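Side-chain contacts in mundticin KS immunity protein (Enterococcus mundtii, PDB 2ZRR), which contributes to the self-protection of its bacteriocin-producing host, as an immunity protein named for the antimicrobial peptide mundticin KS: residues V39-L44 / S63-L68; D46-D51 / S56-L61. One frame throughout, in Å; residues are numbered along the deposited sequence.

Contact 1: V39-L44 / S63-L68; sequences VIITEL and SYLKKL
Ile-41 on helix 33-48 meets two leucines of helix 55-70, one with each of its branches. Its CG2 methyl lies against the flank of Leu-65, 3.7 Å from CB, and the two side chains run past one another in opposite senses. The longer branch goes the other way: CD1 meets Leu-68 CD1 tip to tip at 3.5 Å, somewhat tighter than ordinary methyl contact. This division follows from the first torsion of Ile-41 (chi1 -76°), which sets CG1 beside the backbone N and leaves CG2 on the far side of CB from that nitrogen. Leu-65 has its CG opposite its own N, with chi1 at 172°, and its two methyls are thereby carried outward toward Thr-42. Both end about 4.2 Å from Thr-42 OG1, an oblique and loose approach at the margin of the interface. That hydroxyl is hydrogen-bonded to the carbonyl of Glu-38 one turn earlier in its own helix, so its polar demand is met while it lies next to the leucine methyls. Between the segments the contact is thus one of apolar packing, with Ile-41 and Leu-68 buried and Leu-65 nearer the surface. The local axes come within 9.9 Å and run antiparallel, their N-to-C directions 152° apart. Beyond this pair, Ile-41 also touches Leu-108 of helix 99-109, while Leu-68 touches Val-78 of helix 75-90. The interface of the first two helices therefore continues inward to both remaining helices of the four-helix bundle.

Contact 2: D46-D51 / S56-L61; sequences DDLEID and SLRKVL
Arg-58 and Leu-48 bury the most surface here, sliding past each other in opposite directions, and Ile-50 follows as the third partner. The aliphatic part of the arginine runs beside the leucine, with Arg-58 CG 4.0 Å from Leu-48 CD1. A bend at chi3 (42°) then turns the guanidinium across the end of helix 33-48. Leu-48 CB lies at the edge of this flat group, near its plane and 3.7 Å from NH1. Ile-50 instead comes over one face: its CG1 stands 3.3 Å above the plane, displaced toward the rim, and the two side chains cross at about a right angle. NH1 is hydrogen-bonded to the carbonyl of Leu-45, in the last turn of helix 33-48. A positive group bound to a backbone carbonyl at this end would be expected to suit the helix dipole. On the buried side, Leu-48 reaches tip to tip toward Leu-61, their CD1 atoms only 3.2 Å apart, which is crowded for two methyls. Leu-57 CG lies farther from the same Leu-48 methyl, at 4.2 Å, and its side chain also touches Ile-86 and Ile-90 of helix 75-90. Glu-49, with a phi of 72°, is where the chain leaves the helical conformation and turns toward Ile-50. Asp-51 then uses its two carboxylate oxygens to accept bonds from the backbone N of Gly-53 and of Asn-54, just ahead of helix 55-70. Together these features form the connection of an alpha-alpha hairpin, at one end of the antiparallel four-helix bundle.

From the N terminus, helix 33-48 supplies 39-44 to contact 1, and its last turn with the residues that follow, 46-51, forms the first half of contact 2. After a short connection, helix 55-70 runs back, presenting 56-61 before 63-68. Contact 2 therefore closes the short inner loop and is nested within the wider one closed by contact 1; the two do not cross. Their centres are about 10 Å apart, and they meet where Ile-41 CG2 packs 3.4 Å from Leu-61 O. Contact 2 joins the two helices near their turn, contact 1 farther along the pair. Segments of both also reach helices 75-90 and 99-109, within the enterocin A immunity family region.

Contact 1: V39-L44 / S63-L68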
ATOM      1  N   VAL A  39       8.485   0.253  -4.243  1.00 32.14           N
ATOM      2  CA  VAL A  39       9.445   0.684  -3.223  1.00 28.92           C
ATOM      3  C   VAL A  39       8.713   1.170  -1.975  1.00 27.34           C
ATOM      4  O   VAL A  39       9.020   0.740  -0.865  1.00 31.49           O
ATOM      5  CB  VAL A  39      10.363   1.816  -3.764  1.00 26.43           C
ATOM      6  CG1 VAL A  39      10.945   2.632  -2.624  1.00 27.06           C
ATOM      7  CG2 VAL A  39      11.468   1.215  -4.593  1.00 23.48           C
ATOM      8  N   ILE A  40       7.734   2.053  -2.155  1.00 26.91           N
ATOM      9  CA  ILE A  40       6.976   2.581  -1.026  1.00 26.11           C
ATOM     10  C   ILE A  40       6.284   1.465  -0.236  1.00 31.26           C
ATOM     11  O   ILE A  40       6.264   1.471   1.000  1.00 30.99           O
ATOM     12  CB  ILE A  40       5.915   3.591  -1.506  1.00 25.54           C
ATOM     13  CG1 ILE A  40       6.593   4.777  -2.183  1.00 29.29           C
ATOM     14  CG2 ILE A  40       5.087   4.087  -0.337  1.00 28.55           C
ATOM     15  CD1 ILE A  40       5.608   5.778  -2.759  1.00 26.74           C
ATOM     16  N   ILE A  41       5.713   0.500  -0.945  1.00 33.11           N
ATOM     17  CA  ILE A  41       5.022  -0.597  -0.276  1.00 29.45           C
ATOM     18  C   ILE A  41       6.023  -1.451   0.497  1.00 24.40           C
ATOM     19  O   ILE A  41       5.783  -1.823   1.645  1.00 27.51           O
ATOM     20  CB  ILE A  41       4.235  -1.462  -1.305  1.00 29.51           C
ATOM     21  CG1 ILE A  41       2.964  -0.711  -1.728  1.00 25.49           C
ATOM     22  CG2 ILE A  41       3.877  -2.825  -0.699  1.00 27.64           C
ATOM     23  CD1 ILE A  41       2.608  -0.859  -3.195  1.00 32.35           C
ATOM     24  N   THR A  42       7.155  -1.745  -0.124  1.00 27.20           N
ATOM     25  CA  THR A  42       8.181  -2.541   0.537  1.00 31.66           C
ATOM     26  C   THR A  42       8.585  -1.852   1.844  1.00 31.21           C
ATOM     27  O   THR A  42       8.598  -2.463   2.905  1.00 29.45           O
ATOM     28  CB  THR A  42       9.411  -2.700  -0.377  1.00 34.08           C
ATOM     29  OG1 THR A  42       9.020  -3.354  -1.594  1.00 38.38           O
ATOM     30  CG2 THR A  42      10.488  -3.512   0.305  1.00 31.84           C
ATOM     31  N   GLU A  43       8.893  -0.564   1.748  1.00 35.09           N
ATOM     32  CA  GLU A  43       9.287   0.235   2.905  1.00 33.64           C
ATOM     33  C   GLU A  43       8.215   0.197   3.982  1.00 32.63           C
ATOM     34  O   GLU A  43       8.504  -0.030   5.157  1.00 32.80           O
ATOM     35  CB  GLU A  43       9.516   1.689   2.481  1.00 32.21           C
ATOM     36  CG  GLU A  43      10.713   1.868   1.580  1.00 28.65           C
ATOM     37  CD  GLU A  43      10.801   3.275   1.016  1.00 35.08           C
ATOM     38  OE1 GLU A  43       9.760   3.975   0.973  1.00 30.95           O
ATOM     39  OE2 GLU A  43      11.918   3.675   0.617  1.00 33.15           O
ATOM     40  N   LEU A  44       6.974   0.432   3.569  1.00 31.60           N
ATOM     41  CA  LEU A  44       5.842   0.433   4.480  1.00 34.05           C
ATOM     42  C   LEU A  44       5.668  -0.890   5.214  1.00 35.10           C
ATOM     43  O   LEU A  44       5.446  -0.912   6.423  1.00 36.13           O
ATOM     44  CB  LEU A  44       4.568   0.752   3.710  1.00 36.90           C
ATOM     45  CG  LEU A  44       4.058   2.173   3.890  1.00 34.21           C
ATOM     46  CD1 LEU A  44       3.212   2.564   2.694  1.00 38.31           C
ATOM     47  CD2 LEU A  44       3.260   2.251   5.178  1.00 40.47           C
ATOM     48  N   SER A  63      -0.578  -7.845  -0.841  1.00 28.51           N
ATOM     49  CA  SER A  63      -1.314  -8.293  -2.013  1.00 35.43           C
ATOM     50  C   SER A  63      -1.066  -7.397  -3.231  1.00 35.95           C
ATOM     51  O   SER A  63      -0.839  -7.891  -4.340  1.00 36.02           O
ATOM     52  CB  SER A  63      -2.811  -8.342  -1.708  1.00 39.71           C
ATOM     53  OG  SER A  63      -3.566  -8.328  -2.912  1.00 49.56           O
ATOM     54  N   TYR A  64      -1.101  -6.079  -3.037  1.00 30.89           N
ATOM     55  CA  TYR A  64      -0.887  -5.186  -4.165  1.00 29.32           C
ATOM     56  C   TYR A  64       0.549  -5.125  -4.643  1.00 25.47           C
ATOM     57  O   TYR A  64       0.804  -4.819  -5.813  1.00 26.96           O
ATOM     58  CB  TYR A  64      -1.433  -3.801  -3.848  1.00 29.22           C
ATOM     59  CG  TYR A  64      -2.898  -3.756  -4.156  1.00 34.01           C
ATOM     60  CD1 TYR A  64      -3.836  -4.163  -3.210  1.00 39.43           C
ATOM     61  CD2 TYR A  64      -3.349  -3.409  -5.430  1.00 38.52           C
ATOM     62  CE1 TYR A  64      -5.191  -4.230  -3.524  1.00 43.71           C
ATOM     63  CE2 TYR A  64      -4.698  -3.473  -5.760  1.00 42.78           C
ATOM     64  CZ  TYR A  64      -5.619  -3.888  -4.803  1.00 46.83           C
ATOM     65  OH  TYR A  64      -6.963  -3.965  -5.127  1.00 47.86           O
ATOM     66  N   LEU A  65       1.491  -5.441  -3.757  1.00 26.17           N
ATOM     67  CA  LEU A  65       2.885  -5.449  -4.160  1.00 21.91           C
ATOM     68  C   LEU A  65       3.052  -6.546  -5.217  1.00 23.66           C
ATOM     69  O   LEU A  65       3.698  -6.335  -6.248  1.00 23.37           O
ATOM     70  CB  LEU A  65       3.795  -5.712  -2.959  1.00 23.98           C
ATOM     71  CG  LEU A  65       5.276  -5.939  -3.286  1.00 22.91           C
ATOM     72  CD1 LEU A  65       5.866  -4.720  -3.980  1.00 26.34           C
ATOM     73  CD2 LEU A  65       6.026  -6.237  -2.002  1.00 24.70           C
ATOM     74  N   LYS A  66       2.460  -7.716  -4.985  1.00 26.96           N
ATOM     75  CA  LYS A  66       2.584  -8.781  -5.979  1.00 28.75           C
ATOM     76  C   LYS A  66       1.795  -8.445  -7.247  1.00 23.51           C
ATOM     77  O   LYS A  66       2.235  -8.751  -8.356  1.00 26.16           O
ATOM     78  CB  LYS A  66       2.130 -10.132  -5.409  1.00 37.74           C
ATOM     79  CG  LYS A  66       0.887 -10.080  -4.581  1.00 44.54           C
ATOM     80  CD  LYS A  66       0.262 -11.459  -4.488  1.00 59.44           C
ATOM     81  CE  LYS A  66      -1.171 -11.452  -5.013  1.00 65.99           C
ATOM     82  NZ  LYS A  66      -1.471 -10.220  -5.806  1.00 68.04           N
ATOM     83  N   LYS A  67       0.636  -7.811  -7.094  1.00 25.61           N
ATOM     84  CA  LYS A  67      -0.159  -7.422  -8.263  1.00 26.40           C
ATOM     85  C   LYS A  67       0.643  -6.470  -9.133  1.00 23.65           C
ATOM     86  O   LYS A  67       0.576  -6.546 -10.359  1.00 24.34           O
ATOM     87  CB  LYS A  67      -1.454  -6.726  -7.847  1.00 28.73           C
ATOM     88  CG  LYS A  67      -2.548  -7.655  -7.369  1.00 33.32           C
ATOM     89  CD  LYS A  67      -3.833  -6.888  -7.115  1.00 41.09           C
ATOM     90  CE  LYS A  67      -4.919  -7.794  -6.553  1.00 45.27           C
ATOM     91  NZ  LYS A  67      -4.891  -7.845  -5.068  1.00 47.63           N
ATOM     92  N   LEU A  68       1.402  -5.574  -8.492  1.00 24.79           N
ATOM     93  CA  LEU A  68       2.232  -4.597  -9.209  1.00 21.88           C
ATOM     94  C   LEU A  68       3.322  -5.274 -10.042  1.00 20.51           C
ATOM     95  O   LEU A  68       3.594  -4.894 -11.182  1.00 20.11           O
ATOM     96  CB  LEU A  68       2.885  -3.623  -8.213  1.00 20.26           C
ATOM     97  CG  LEU A  68       2.001  -2.491  -7.700  1.00 21.54           C
ATOM     98  CD1 LEU A  68       2.676  -1.801  -6.532  1.00 24.83           C
ATOM     99  CD2 LEU A  68       1.745  -1.494  -8.823  1.00 27.76           C
TER

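Contact 2: D46-D51 / S56-L61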
ATOM      1  N   ASP A  46       7.927  -3.210   5.678  1.00 39.63           N
ATOM      2  CA  ASP A  46       9.089  -3.390   6.533  1.00 43.19           C
ATOM      3  C   ASP A  46       8.913  -2.610   7.845  1.00 41.12           C
ATOM      4  O   ASP A  46       9.411  -3.008   8.900  1.00 43.01           O
ATOM      5  CB  ASP A  46      10.334  -2.890   5.800  1.00 47.47           C
ATOM      6  CG  ASP A  46      11.547  -3.764   6.046  1.00 61.64           C
ATOM      7  OD1 ASP A  46      12.078  -4.321   5.061  1.00 70.29           O
ATOM      8  OD2 ASP A  46      11.976  -3.895   7.216  1.00 63.99           O
ATOM      9  N   ASP A  47       8.183  -1.504   7.769  1.00 38.00           N
ATOM     10  CA  ASP A  47       7.968  -0.646   8.924  1.00 37.64           C
ATOM     11  C   ASP A  47       6.774  -1.004   9.793  1.00 39.31           C
ATOM     12  O   ASP A  47       6.817  -0.840  11.007  1.00 40.06           O
ATOM     13  CB  ASP A  47       7.827   0.805   8.461  1.00 36.90           C
ATOM     14  CG  ASP A  47       8.192   1.797   9.544  1.00 37.61           C
ATOM     15  OD1 ASP A  47       7.270   2.373  10.159  1.00 36.06           O
ATOM     16  OD2 ASP A  47       9.401   1.994   9.782  1.00 43.96           O
ATOM     17  N   LEU A  48       5.710  -1.487   9.171  1.00 43.99           N
ATOM     18  CA  LEU A  48       4.490  -1.836   9.886  1.00 44.64           C
ATOM     19  C   LEU A  48       4.597  -2.861  11.011  1.00 47.25           C
ATOM     20  O   LEU A  48       3.837  -2.782  11.978  1.00 50.69           O
ATOM     21  CB  LEU A  48       3.428  -2.299   8.892  1.00 45.61           C
ATOM     22  CG  LEU A  48       2.668  -1.159   8.218  1.00 41.82           C
ATOM     23  CD1 LEU A  48       1.817  -1.708   7.099  1.00 43.04           C
ATOM     24  CD2 LEU A  48       1.808  -0.446   9.252  1.00 44.96           C
ATOM     25  N   GLU A  49       5.510  -3.820  10.901  1.00 47.82           N
ATOM     26  CA  GLU A  49       5.647  -4.842  11.944  1.00 54.41           C
ATOM     27  C   GLU A  49       4.480  -5.837  11.925  1.00 52.29           C
ATOM     28  O   GLU A  49       3.302  -5.448  11.898  1.00 48.18           O
ATOM     29  CB  GLU A  49       5.733  -4.198  13.342  1.00 62.60           C
ATOM     30  CG  GLU A  49       4.482  -4.421  14.227  1.00 71.01           C
ATOM     31  CD  GLU A  49       4.669  -4.001  15.684  1.00 76.43           C
ATOM     32  OE1 GLU A  49       3.728  -3.403  16.262  1.00 73.89           O
ATOM     33  OE2 GLU A  49       5.754  -4.275  16.250  1.00 79.48           O
ATOM     34  N   ILE A  50       4.821  -7.122  11.950  1.00 50.81           N
ATOM     35  CA  ILE A  50       3.831  -8.192  11.943  1.00 46.32           C
ATOM     36  C   ILE A  50       3.155  -8.231  13.304  1.00 46.08           C
ATOM     37  O   ILE A  50       3.774  -8.593  14.303  1.00 47.35           O
ATOM     38  CB  ILE A  50       4.500  -9.557  11.641  1.00 42.18           C
ATOM     39  CG1 ILE A  50       5.033  -9.556  10.205  1.00 36.90           C
ATOM     40  CG2 ILE A  50       3.499 -10.700  11.841  1.00 40.73           C
ATOM     41  CD1 ILE A  50       6.313 -10.344  10.001  1.00 35.21           C
ATOM     42  N   ASP A  51       1.888  -7.834  13.341  1.00 46.55           N
ATOM     43  CA  ASP A  51       1.126  -7.814  14.584  1.00 50.32           C
ATOM     44  C   ASP A  51      -0.361  -8.015  14.290  1.00 50.92           C
ATOM     45  O   ASP A  51      -0.821  -7.753  13.182  1.00 52.91           O
ATOM     46  CB  ASP A  51       1.378  -6.489  15.323  1.00 56.84           C
ATOM     47  CG  ASP A  51       0.116  -5.679  15.534  1.00 63.00           C
ATOM     48  OD1 ASP A  51      -0.655  -6.006  16.461  1.00 70.65           O
ATOM     49  OD2 ASP A  51      -0.106  -4.708  14.781  1.00 65.72           O
ATOM     50  N   SER A  56      -4.455  -6.904   8.515  1.00 49.99           N
ATOM     51  CA  SER A  56      -5.295  -6.615   7.360  1.00 53.51           C
ATOM     52  C   SER A  56      -4.622  -5.633   6.405  1.00 50.07           C
ATOM     53  O   SER A  56      -4.688  -5.798   5.191  1.00 49.53           O
ATOM     54  CB  SER A  56      -6.642  -6.054   7.817  1.00 59.39           C
ATOM     55  OG  SER A  56      -7.023  -6.603   9.071  1.00 72.69           O
ATOM     56  N   LEU A  57      -3.977  -4.609   6.961  1.00 46.99           N
ATOM     57  CA  LEU A  57      -3.292  -3.602   6.148  1.00 41.70           C
ATOM     58  C   LEU A  57      -2.083  -4.200   5.446  1.00 33.03           C
ATOM     59  O   LEU A  57      -1.875  -3.973   4.257  1.00 33.05           O
ATOM     60  CB  LEU A  57      -2.848  -2.423   7.021  1.00 47.17           C
ATOM     61  CG  LEU A  57      -2.268  -1.205   6.296  1.00 51.42           C
ATOM     62  CD1 LEU A  57      -3.067  -0.919   5.026  1.00 51.07           C
ATOM     63  CD2 LEU A  57      -2.302  -0.002   7.230  1.00 51.80           C
ATOM     64  N   ARG A  58      -1.286  -4.961   6.188  1.00 30.80           N
ATOM     65  CA  ARG A  58      -0.105  -5.597   5.627  1.00 28.76           C
ATOM     66  C   ARG A  58      -0.558  -6.545   4.532  1.00 30.66           C
ATOM     67  O   ARG A  58       0.125  -6.715   3.527  1.00 34.34           O
ATOM     68  CB  ARG A  58       0.643  -6.380   6.704  1.00 34.67           C
ATOM     69  CG  ARG A  58       1.136  -5.545   7.880  1.00 37.11           C
ATOM     70  CD  ARG A  58       1.968  -6.389   8.844  1.00 38.45           C
ATOM     71  NE  ARG A  58       2.880  -7.285   8.131  1.00 41.30           N
ATOM     72  CZ  ARG A  58       4.078  -6.924   7.686  1.00 43.61           C
ATOM     73  NH1 ARG A  58       4.506  -5.684   7.888  1.00 50.10           N
ATOM     74  NH2 ARG A  58       4.840  -7.790   7.030  1.00 38.92           N
ATOM     75  N   LYS A  59      -1.720  -7.156   4.737  1.00 32.78           N
ATOM     76  CA  LYS A  59      -2.282  -8.083   3.763  1.00 34.53           C
ATOM     77  C   LYS A  59      -2.521  -7.359   2.432  1.00 34.81           C
ATOM     78  O   LYS A  59      -2.009  -7.775   1.390  1.00 36.82           O
ATOM     79  CB  LYS A  59      -3.599  -8.666   4.297  1.00 38.67           C
ATOM     80  CG  LYS A  59      -3.791 -10.156   4.035  1.00 44.83           C
ATOM     81  CD  LYS A  59      -3.001 -11.015   5.015  1.00 47.92           C
ATOM     82  CE  LYS A  59      -3.874 -12.118   5.582  1.00 49.97           C
ATOM     83  NZ  LYS A  59      -4.985 -11.578   6.420  1.00 51.50           N
ATOM     84  N   VAL A  60      -3.294  -6.272   2.478  1.00 33.56           N
ATOM     85  CA  VAL A  60      -3.596  -5.471   1.291  1.00 29.94           C
ATOM     86  C   VAL A  60      -2.303  -5.000   0.646  1.00 28.36           C
ATOM     87  O   VAL A  60      -2.098  -5.146  -0.558  1.00 30.45           O
ATOM     88  CB  VAL A  60      -4.407  -4.220   1.657  1.00 31.30           C
ATOM     89  CG1 VAL A  60      -4.522  -3.301   0.444  1.00 29.40           C
ATOM     90  CG2 VAL A  60      -5.776  -4.620   2.179  1.00 32.49           C
ATOM     91  N   LEU A  61      -1.432  -4.421   1.461  1.00 30.52           N
ATOM     92  CA  LEU A  61      -0.155  -3.926   0.979  1.00 29.11           C
ATOM     93  C   LEU A  61       0.608  -5.037   0.305  1.00 28.23           C
ATOM     94  O   LEU A  61       1.137  -4.856  -0.792  1.00 29.51           O
ATOM     95  CB  LEU A  61       0.673  -3.390   2.141  1.00 29.15           C
ATOM     96  CG  LEU A  61       0.102  -2.131   2.791  1.00 36.08           C
ATOM     97  CD1 LEU A  61       0.933  -1.763   4.013  1.00 28.86           C
ATOM     98  CD2 LEU A  61       0.093  -0.994   1.773  1.00 33.53           C
TER